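Local structure of aminotransferase (3IF2) at residues Thr15-Ser18 with Gln19-Asp23; Leu51-Glu54 with Thr55-Leu59; Ile393-Ser396 with Glu397-Phe400. The protein probably transfers amino groups between amino acids and keto acids, perhaps valine and pyruvate, with pyridoxal 5'-phosphate as cofactor. All coordinates share one frame; numbering follows the deposited sequence.

Overall arrangement
Interaction 1 is a surface contact at the start of helix 16-29, interaction 2 a partly buried one within helix 46-60, and interaction 3 a buried one where strand 394-395 gives way to a loop. Interactions 1 and 3 are neighbours: Leu20 of helix 16-29 packs on Val394, Pro395 and Tyr398, with Leu20 CD2 3.4 Å from Tyr398 CD2. Interaction 2 stands apart, its centre 37 and 38 Å from theirs, where the second subunit meets this one. Chemistry follows place: hydroxyls cap a helix start in 15-23, a threonine and a water serve a helix flank in 51-59, and aromatic rings dominate 393-400.

Interaction 1: Thr15-Ser18 with Gln19-Asp23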
ATOM      1  N   THR A  15      20.223   4.188   7.590  1.00 57.90           N
ATOM      2  CA  THR A  15      20.037   4.743   8.943  1.00 57.12           C
ATOM      3  C   THR A  15      20.376   3.642   9.961  1.00 56.39           C
ATOM      4  O   THR A  15      20.796   2.545   9.581  1.00 57.67           O
ATOM      5  CB  THR A  15      18.585   5.231   9.161  1.00 57.35           C
ATOM      6  OG1 THR A  15      17.671   4.134   8.996  1.00 57.69           O
ATOM      7  CG2 THR A  15      18.228   6.332   8.179  1.00 57.19           C
ATOM      8  N   GLY A  16      20.240   3.938  11.248  1.00 55.08           N
ATOM      9  CA  GLY A  16      20.399   2.927  12.304  1.00 53.72           C
ATOM     10  C   GLY A  16      19.254   1.907  12.253  1.00 52.30           C
ATOM     11  O   GLY A  16      19.476   0.718  12.502  1.00 51.47           O
ATOM     12  N   ILE A  17      18.043   2.386  11.918  1.00 50.76           N
ATOM     13  CA  ILE A  17      16.833   1.554  11.786  1.00 49.37           C
ATOM     14  C   ILE A  17      16.956   0.606  10.577  1.00 49.83           C
ATOM     15  O   ILE A  17      16.692  -0.580  10.727  1.00 49.50           O
ATOM     16  CB  ILE A  17      15.506   2.415  11.771  1.00 48.00           C
ATOM     17  CG1 ILE A  17      15.326   3.107  13.135  1.00 47.28           C
ATOM     18  CG2 ILE A  17      14.257   1.559  11.426  1.00 46.87           C
ATOM     19  CD1 ILE A  17      14.205   4.122  13.204  1.00 46.99           C
ATOM     20  N   SER A  18      17.398   1.098   9.414  1.00 50.45           N
ATOM     21  CA  SER A  18      17.583   0.216   8.232  1.00 50.38           C
ATOM     22  C   SER A  18      18.661  -0.884   8.485  1.00 50.33           C
ATOM     23  O   SER A  18      18.448  -2.032   8.089  1.00 49.35           O
ATOM     24  CB  SER A  18      17.858   1.000   6.935  1.00 49.76           C
ATOM     25  OG  SER A  18      19.162   1.536   6.913  1.00 50.24           O
ATOM     26  N   GLN A  19      19.768  -0.540   9.160  1.00 50.57           N
ATOM     27  CA  GLN A  19      20.821  -1.527   9.515  1.00 51.34           C
ATOM     28  C   GLN A  19      20.316  -2.565  10.540  1.00 51.05           C
ATOM     29  O   GLN A  19      20.631  -3.747  10.427  1.00 51.24           O
ATOM     30  CB  GLN A  19      22.144  -0.849   9.943  1.00 52.19           C
ATOM     31  CG  GLN A  19      22.936  -0.306   8.723  1.00 53.54           C
ATOM     32  CD  GLN A  19      24.118   0.646   9.048  1.00 54.36           C
ATOM     33  OE1 GLN A  19      24.553   0.785  10.198  1.00 54.96           O
ATOM     34  NE2 GLN A  19      24.635   1.303   8.007  1.00 54.18           N
ATOM     35  N   LEU A  20      19.506  -2.131  11.498  1.00 50.87           N
ATOM     36  CA  LEU A  20      18.873  -3.040  12.457  1.00 51.38           C
ATOM     37  C   LEU A  20      17.881  -3.951  11.697  1.00 52.82           C
ATOM     38  O   LEU A  20      17.920  -5.166  11.868  1.00 53.26           O
ATOM     39  CB  LEU A  20      18.165  -2.252  13.580  1.00 50.75           C
ATOM     40  CG  LEU A  20      17.459  -2.978  14.743  1.00 50.55           C
ATOM     41  CD1 LEU A  20      18.443  -3.716  15.669  1.00 49.63           C
ATOM     42  CD2 LEU A  20      16.620  -1.992  15.547  1.00 49.94           C
HETATM   43  N   MSE A  21      17.033  -3.366  10.844  1.00 54.24           N
HETATM   44  CA  MSE A  21      16.061  -4.132  10.040  1.00 55.82           C
HETATM   45  C   MSE A  21      16.717  -5.147   9.098  1.00 55.46           C
HETATM   46  O   MSE A  21      16.150  -6.213   8.872  1.00 55.44           O
HETATM   47  CB  MSE A  21      15.083  -3.216   9.268  1.00 57.53           C
HETATM   48  CG  MSE A  21      14.105  -2.421  10.158  1.00 59.39           C
HETATM   49 SE   MSE A  21      13.162  -3.520  11.505  0.75 62.90          SE
HETATM   50  CE  MSE A  21      11.985  -4.518  10.210  1.00 61.95           C
ATOM     51  N   ASP A  22      17.901  -4.822   8.580  1.00 55.33           N
ATOM     52  CA  ASP A  22      18.681  -5.744   7.737  1.00 55.42           C
ATOM     53  C   ASP A  22      19.179  -6.947   8.547  1.00 55.88           C
ATOM     54  O   ASP A  22      19.034  -8.086   8.099  1.00 56.12           O
ATOM     55  CB  ASP A  22      19.875  -5.038   7.048  1.00 55.02           C
ATOM     56  CG  ASP A  22      19.448  -4.062   5.941  1.00 54.61           C
ATOM     57  OD1 ASP A  22      18.380  -4.237   5.314  1.00 54.46           O
ATOM     58  OD2 ASP A  22      20.203  -3.108   5.687  1.00 54.60           O
ATOM     59  N   ASP A  23      19.746  -6.693   9.727  1.00 56.14           N
ATOM     60  CA  ASP A  23      20.213  -7.773  10.624  1.00 56.73           C
ATOM     61  C   ASP A  23      19.077  -8.713  11.071  1.00 57.37           C
ATOM     62  O   ASP A  23      19.269  -9.926  11.160  1.00 56.73           O
ATOM     63  CB  ASP A  23      20.922  -7.193  11.851  1.00 56.57           C
ATOM     64  CG  ASP A  23      22.233  -6.504  11.513  1.00 56.55           C
ATOM     65  OD1 ASP A  23      22.655  -6.493  10.340  1.00 56.85           O
ATOM     66  OD2 ASP A  23      22.859  -5.961  12.435  1.00 56.68           O
TER
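Ile17 and Met21, the latter present as selenomethionine, lie side by side one helical turn apart and point the same way. The branch methyl CG2 of Ile17 comes 4.2 Å from CG of Met21, a loose apolar touch, beside which Met21 N bonds to Ile17 O (2.8 Å). The same i to i+4 pattern repeats along the turn, with Leu20 N bonded to Gly16 O and Asp22 N to Ser18 O; the bond from Gln19 N to Thr15 O is longer, at 3.3 Å. What starts this ladder is a capping box at the first turn of helix 16-29. Thr15, at the N-cap, accepts a nearly straight bond (168°) from Ser18 N at its OG1, 3.1 Å away. Ser18 answers with OG, which accepts from Thr15 N at 2.9 Å along a more bent path; chi1 of 74° sets OG between its own N and carbonyl carbon, turned back to the helix start. Small hydroxyl residues suit both places, since each needs a short acceptor for a main-chain N-H. With an alanine in place of Ser18 the OG acceptor is gone, and Thr15 N would probably be left without its mate in the box, the residues leading into the helix less firmly fixed. Farther out, Ile17 rests on Ile156 and Ser159, Leu20 packs against strand 394-395, and Asp23 OD2 is hydrogen-bonded to Tyr383 OH.

Interaction 2: Leu51-Glu54 with Thr55-Leu59; sequences LFLE and TYKAL
Leu51 O is gripped twice by one residue, Thr55: its backbone N lies 3.0 Å away, and its hydroxyl OG1 donates to the same oxygen from 2.9 Å. The two donors come from opposite faces of the carbonyl plane, so the oxygen is held between them. This double hold depends on the threonine rotamer, chi1 -52°, which places OG1 beside the backbone N and anti to the carbonyl carbon, leaning back along the helix. The hydroxyl is thereby satisfied on a buried flank, and it also accepts from a water at 2.7 Å. The same water donates over a longer 3.3 Å to Glu54 OE2, whose stronger partner is Arg324, in a salt bridge to helix 324-351. Leu51 CD1 lies 3.9 Å from Thr55 OG1.

Round the helix the chemistry changes. Lys57 runs extended back over the turn before it, bending only at chi4, and its CE meets CG of Leu53 at 4.1 Å; the long methylene chain thus does apolar work. Leu53 CD1 meets the Tyr56 ring obliquely, 4.3 Å from CD2. Tyr56 itself reaches across to the second subunit, where its ring stacks on the ring of that subunit's Tyr56 and its OH bonds to Tyr56 O there. Leu51 packs on helices 311-321 and 324-351 of its own chain; Phe52 touches both and also Ile73 of the second subunit. Helix 46-60 is thus a two-faced interface helix, one flank packed on its own chain and another on its partner, consistent with the dimers formed by fold type I pyridoxal-phosphate aminotransferases.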
ATOM      1  N   LEU A  51     -10.513 -20.760  13.480  1.00 31.74           N
ATOM      2  CA  LEU A  51     -11.633 -19.874  13.114  1.00 32.52           C
ATOM      3  C   LEU A  51     -11.407 -19.207  11.744  1.00 32.60           C
ATOM      4  O   LEU A  51     -12.335 -19.111  10.932  1.00 32.63           O
ATOM      5  CB  LEU A  51     -11.891 -18.815  14.181  1.00 33.11           C
ATOM      6  CG  LEU A  51     -12.976 -17.743  13.917  1.00 33.47           C
ATOM      7  CD1 LEU A  51     -14.325 -18.329  13.446  1.00 33.67           C
ATOM      8  CD2 LEU A  51     -13.144 -16.900  15.171  1.00 33.31           C
ATOM      9  N   PHE A  52     -10.178 -18.741  11.519  1.00 32.09           N
ATOM     10  CA  PHE A  52      -9.795 -18.176  10.247  1.00 32.23           C
ATOM     11  C   PHE A  52      -9.943 -19.174   9.100  1.00 31.72           C
ATOM     12  O   PHE A  52     -10.487 -18.804   8.058  1.00 32.76           O
ATOM     13  CB  PHE A  52      -8.361 -17.592  10.265  1.00 32.24           C
ATOM     14  CG  PHE A  52      -8.186 -16.324  11.113  1.00 32.15           C
ATOM     15  CD1 PHE A  52      -9.249 -15.423  11.389  1.00 31.44           C
ATOM     16  CD2 PHE A  52      -6.909 -15.968  11.530  1.00 31.93           C
ATOM     17  CE1 PHE A  52      -9.041 -14.271  12.145  1.00 31.38           C
ATOM     18  CE2 PHE A  52      -6.703 -14.795  12.275  1.00 32.44           C
ATOM     19  CZ  PHE A  52      -7.779 -13.947  12.578  1.00 31.63           C
ATOM     20  N   LEU A  53      -9.487 -20.413   9.292  1.00 30.69           N
ATOM     21  CA  LEU A  53      -9.584 -21.444   8.239  1.00 31.12           C
ATOM     22  C   LEU A  53     -11.029 -21.751   7.890  1.00 31.56           C
ATOM     23  O   LEU A  53     -11.367 -21.875   6.719  1.00 32.69           O
ATOM     24  CB  LEU A  53      -8.850 -22.747   8.630  1.00 30.64           C
ATOM     25  CG  LEU A  53      -8.656 -23.805   7.543  1.00 29.72           C
ATOM     26  CD1 LEU A  53      -8.168 -23.190   6.201  1.00 28.84           C
ATOM     27  CD2 LEU A  53      -7.735 -24.896   8.037  1.00 28.59           C
ATOM     28  N   GLU A  54     -11.874 -21.842   8.914  1.00 32.20           N
ATOM     29  CA  GLU A  54     -13.326 -22.040   8.743  1.00 32.92           C
ATOM     30  C   GLU A  54     -13.942 -20.908   7.922  1.00 31.14           C
ATOM     31  O   GLU A  54     -14.702 -21.161   6.989  1.00 31.13           O
ATOM     32  CB  GLU A  54     -14.014 -22.155  10.113  1.00 33.98           C
ATOM     33  CG  GLU A  54     -15.546 -22.055  10.150  1.00 35.08           C
ATOM     34  CD  GLU A  54     -16.038 -22.051  11.578  1.00 37.03           C
ATOM     35  OE1 GLU A  54     -15.837 -23.075  12.268  1.00 38.52           O
ATOM     36  OE2 GLU A  54     -16.601 -21.023  12.017  1.00 38.42           O
ATOM     37  N   THR A  55     -13.627 -19.677   8.296  1.00 29.67           N
ATOM     38  CA  THR A  55     -14.154 -18.506   7.582  1.00 29.71           C
ATOM     39  C   THR A  55     -13.709 -18.525   6.100  1.00 29.24           C
ATOM     40  O   THR A  55     -14.537 -18.364   5.215  1.00 28.58           O
ATOM     41  CB  THR A  55     -13.756 -17.188   8.267  1.00 28.47           C
ATOM     42  OG1 THR A  55     -14.108 -17.249   9.658  1.00 29.20           O
ATOM     43  CG2 THR A  55     -14.460 -16.030   7.628  1.00 27.53           C
ATOM     44  N   TYR A  56     -12.417 -18.780   5.882  1.00 28.72           N
ATOM     45  CA  TYR A  56     -11.798 -18.895   4.555  1.00 28.52           C
ATOM     46  C   TYR A  56     -12.516 -19.890   3.652  1.00 29.83           C
ATOM     47  O   TYR A  56     -12.781 -19.590   2.485  1.00 29.31           O
ATOM     48  CB  TYR A  56     -10.352 -19.349   4.728  1.00 28.56           C
ATOM     49  CG  TYR A  56      -9.527 -19.515   3.475  1.00 27.18           C
ATOM     50  CD1 TYR A  56      -8.796 -18.449   2.973  1.00 28.00           C
ATOM     51  CD2 TYR A  56      -9.429 -20.740   2.836  1.00 26.54           C
ATOM     52  CE1 TYR A  56      -8.020 -18.581   1.833  1.00 28.55           C
ATOM     53  CE2 TYR A  56      -8.652 -20.899   1.682  1.00 27.41           C
ATOM     54  CZ  TYR A  56      -7.940 -19.814   1.180  1.00 28.03           C
ATOM     55  OH  TYR A  56      -7.141 -19.955   0.071  1.00 27.81           O
ATOM     56  N   LYS A  57     -12.795 -21.077   4.195  1.00 30.33           N
ATOM     57  CA  LYS A  57     -13.510 -22.110   3.463  1.00 30.62           C
ATOM     58  C   LYS A  57     -14.926 -21.635   3.137  1.00 30.62           C
ATOM     59  O   LYS A  57     -15.346 -21.729   1.967  1.00 30.64           O
ATOM     60  CB  LYS A  57     -13.552 -23.425   4.244  1.00 31.58           C
ATOM     61  CG  LYS A  57     -12.230 -24.139   4.374  1.00 32.19           C
ATOM     62  CD  LYS A  57     -12.338 -25.338   5.294  1.00 33.58           C
ATOM     63  CE  LYS A  57     -11.050 -26.200   5.280  1.00 35.11           C
ATOM     64  NZ  LYS A  57     -10.773 -26.930   3.973  1.00 35.92           N
ATOM     65  N   ALA A  58     -15.631 -21.096   4.142  1.00 30.14           N
ATOM     66  CA  ALA A  58     -17.004 -20.611   3.965  1.00 30.49           C
ATOM     67  C   ALA A  58     -17.096 -19.583   2.831  1.00 32.13           C
ATOM     68  O   ALA A  58     -17.990 -19.700   1.994  1.00 33.26           O
ATOM     69  CB  ALA A  58     -17.594 -20.052   5.256  1.00 28.12           C
ATOM     70  N   LEU A  59     -16.168 -18.615   2.781  1.00 33.82           N
ATOM     71  CA  LEU A  59     -16.117 -17.621   1.680  1.00 35.66           C
ATOM     72  C   LEU A  59     -15.906 -18.215   0.271  1.00 36.56           C
ATOM     73  O   LEU A  59     -16.278 -17.585  -0.707  1.00 37.68           O
ATOM     74  CB  LEU A  59     -15.056 -16.556   1.912  1.00 36.07           C
ATOM     75  CG  LEU A  59     -15.268 -15.608   3.075  1.00 37.06           C
ATOM     76  CD1 LEU A  59     -14.104 -14.618   3.014  1.00 38.49           C
ATOM     77  CD2 LEU A  59     -16.615 -14.885   3.020  1.00 36.55           C
TER
HETATM   78  O   HOH W   1     -16.544 -18.144  10.496  1.00 37.95           O

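Interaction 3: Ile393-Ser396 with Glu397-Phe400; sequences IVPS and EYFF
A type I beta turn closes strand 394-395, with Glu397 and Tyr398 at its two corners and Phe399 N donating to Ser396 O. That bond measures 3.1 Å and is nearly straight at the hydrogen (167°). The same oxygen meets the edges of two rings: it lies in the plane of the Phe399 ring, and near that of the Phe400 ring, 3.3 Å from Phe400 CE1. Aromatic C-H edges, slightly positive, suit a carbonyl oxygen in this buried place. The Phe399 ring folds back on the strand residues, where CE2 touches Val394 CG1 at 3.5 Å and Pro395 O at 3.5 Å. The Val394 and Phe399 side chains cross at about a right angle, and CG1 comes to the ring's edge; with chi1 of -169° it is anti to the backbone N. Strand 394-395 is one of the two edge strands, within this chain, of a six-stranded mixed sheet, pairing with strand 414-418, so the turn leads off that sheet. Pro395 CG meets the Tyr398 ring obliquely, 3.6 Å from CE2, while Glu397 CG sits over the centre of one ring face. A hydroxyl suits buried Ser396, whose OG is hydrogen-bonded to Ala411 O, its strongest partner, and also to Cys414 O and Thr379 OG1. The side chain of Phe399 comes within about 4 Å of that of Asn217, which binds pyridoxal 5'-phosphate.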
ATOM      1  N   ILE A 393      17.362  -9.325  20.127  1.00 36.92           N
ATOM      2  CA  ILE A 393      16.406  -8.448  20.804  1.00 35.75           C
ATOM      3  C   ILE A 393      16.496  -7.097  20.078  1.00 34.72           C
ATOM      4  O   ILE A 393      17.205  -7.000  19.092  1.00 34.87           O
ATOM      5  CB  ILE A 393      16.670  -8.400  22.347  1.00 36.01           C
ATOM      6  CG1 ILE A 393      18.093  -7.941  22.723  1.00 35.70           C
ATOM      7  CG2 ILE A 393      16.465  -9.794  22.944  1.00 35.74           C
ATOM      8  CD1 ILE A 393      18.419  -6.490  22.463  1.00 35.60           C
ATOM      9  N   VAL A 394      15.767  -6.075  20.519  1.00 34.56           N
ATOM     10  CA  VAL A 394      15.861  -4.732  19.916  1.00 34.14           C
ATOM     11  C   VAL A 394      16.381  -3.728  20.979  1.00 34.12           C
ATOM     12  O   VAL A 394      15.823  -3.663  22.084  1.00 33.07           O
ATOM     13  CB  VAL A 394      14.524  -4.263  19.319  1.00 34.34           C
ATOM     14  CG1 VAL A 394      14.731  -3.005  18.473  1.00 34.37           C
ATOM     15  CG2 VAL A 394      13.923  -5.355  18.430  1.00 34.96           C
ATOM     16  N   PRO A 395      17.452  -2.955  20.657  1.00 34.06           N
ATOM     17  CA  PRO A 395      17.972  -1.970  21.631  1.00 33.49           C
ATOM     18  C   PRO A 395      17.068  -0.731  21.716  1.00 33.06           C
ATOM     19  O   PRO A 395      16.400  -0.374  20.737  1.00 33.29           O
ATOM     20  CB  PRO A 395      19.360  -1.627  21.085  1.00 33.30           C
ATOM     21  CG  PRO A 395      19.229  -1.754  19.626  1.00 33.79           C
ATOM     22  CD  PRO A 395      18.161  -2.834  19.362  1.00 34.16           C
ATOM     23  N   SER A 396      17.044  -0.109  22.888  1.00 32.54           N
ATOM     24  CA  SER A 396      16.187   1.049  23.162  1.00 33.23           C
ATOM     25  C   SER A 396      16.445   2.355  22.411  1.00 34.58           C
ATOM     26  O   SER A 396      15.515   3.145  22.253  1.00 33.98           O
ATOM     27  CB  SER A 396      16.228   1.368  24.665  1.00 33.69           C
ATOM     28  OG  SER A 396      17.568   1.464  25.183  1.00 32.55           O
ATOM     29  N   GLU A 397      17.671   2.596  21.947  1.00 36.10           N
ATOM     30  CA  GLU A 397      17.972   3.870  21.307  1.00 37.88           C
ATOM     31  C   GLU A 397      17.171   4.225  20.040  1.00 37.40           C
ATOM     32  O   GLU A 397      17.172   5.384  19.650  1.00 36.46           O
ATOM     33  CB  GLU A 397      19.474   4.056  21.099  1.00 40.13           C
ATOM     34  CG  GLU A 397      20.136   3.216  20.028  1.00 42.45           C
ATOM     35  CD  GLU A 397      21.613   3.587  19.886  1.00 44.00           C
ATOM     36  OE1 GLU A 397      22.419   3.190  20.775  1.00 45.80           O
ATOM     37  OE2 GLU A 397      21.950   4.286  18.895  1.00 44.57           O
ATOM     38  N   TYR A 398      16.479   3.256  19.433  1.00 37.50           N
ATOM     39  CA  TYR A 398      15.652   3.496  18.236  1.00 37.64           C
ATOM     40  C   TYR A 398      14.172   3.798  18.508  1.00 36.49           C
ATOM     41  O   TYR A 398      13.423   4.049  17.556  1.00 35.69           O
ATOM     42  CB  TYR A 398      15.775   2.313  17.255  1.00 39.05           C
ATOM     43  CG  TYR A 398      17.207   2.015  16.871  1.00 40.69           C
ATOM     44  CD1 TYR A 398      18.010   3.004  16.262  1.00 40.95           C
ATOM     45  CD2 TYR A 398      17.782   0.754  17.119  1.00 41.47           C
ATOM     46  CE1 TYR A 398      19.364   2.748  15.912  1.00 41.72           C
ATOM     47  CE2 TYR A 398      19.138   0.480  16.761  1.00 41.93           C
ATOM     48  CZ  TYR A 398      19.916   1.486  16.162  1.00 42.12           C
ATOM     49  OH  TYR A 398      21.220   1.235  15.813  1.00 42.74           O
ATOM     50  N   PHE A 399      13.760   3.818  19.777  1.00 35.71           N
ATOM     51  CA  PHE A 399      12.359   4.036  20.154  1.00 35.88           C
ATOM     52  C   PHE A 399      12.073   5.429  20.715  1.00 36.08           C
ATOM     53  O   PHE A 399      11.109   5.607  21.448  1.00 37.69           O
ATOM     54  CB  PHE A 399      11.897   2.937  21.142  1.00 35.92           C
ATOM     55  CG  PHE A 399      11.883   1.557  20.565  1.00 34.60           C
ATOM     56  CD1 PHE A 399      10.750   1.062  19.936  1.00 34.70           C
ATOM     57  CD2 PHE A 399      12.990   0.744  20.675  1.00 34.76           C
ATOM     58  CE1 PHE A 399      10.719  -0.242  19.398  1.00 34.96           C
ATOM     59  CE2 PHE A 399      12.984  -0.552  20.159  1.00 35.86           C
ATOM     60  CZ  PHE A 399      11.838  -1.052  19.505  1.00 35.43           C
ATOM     61  N   PHE A 400      12.867   6.421  20.332  1.00 36.26           N
ATOM     62  CA  PHE A 400      12.683   7.802  20.767  1.00 36.18           C
ATOM     63  C   PHE A 400      12.720   8.677  19.510  1.00 37.39           C
ATOM     64  O   PHE A 400      13.746   9.285  19.222  1.00 38.18           O
ATOM     65  CB  PHE A 400      13.785   8.183  21.766  1.00 35.53           C
ATOM     66  CG  PHE A 400      13.772   7.381  23.050  1.00 33.71           C
ATOM     67  CD1 PHE A 400      14.467   6.177  23.146  1.00 33.50           C
ATOM     68  CD2 PHE A 400      13.082   7.841  24.162  1.00 32.98           C
ATOM     69  CE1 PHE A 400      14.470   5.427  24.352  1.00 33.29           C
ATOM     70  CE2 PHE A 400      13.082   7.118  25.367  1.00 32.88           C
ATOM     71  CZ  PHE A 400      13.774   5.903  25.459  1.00 32.80           C
TER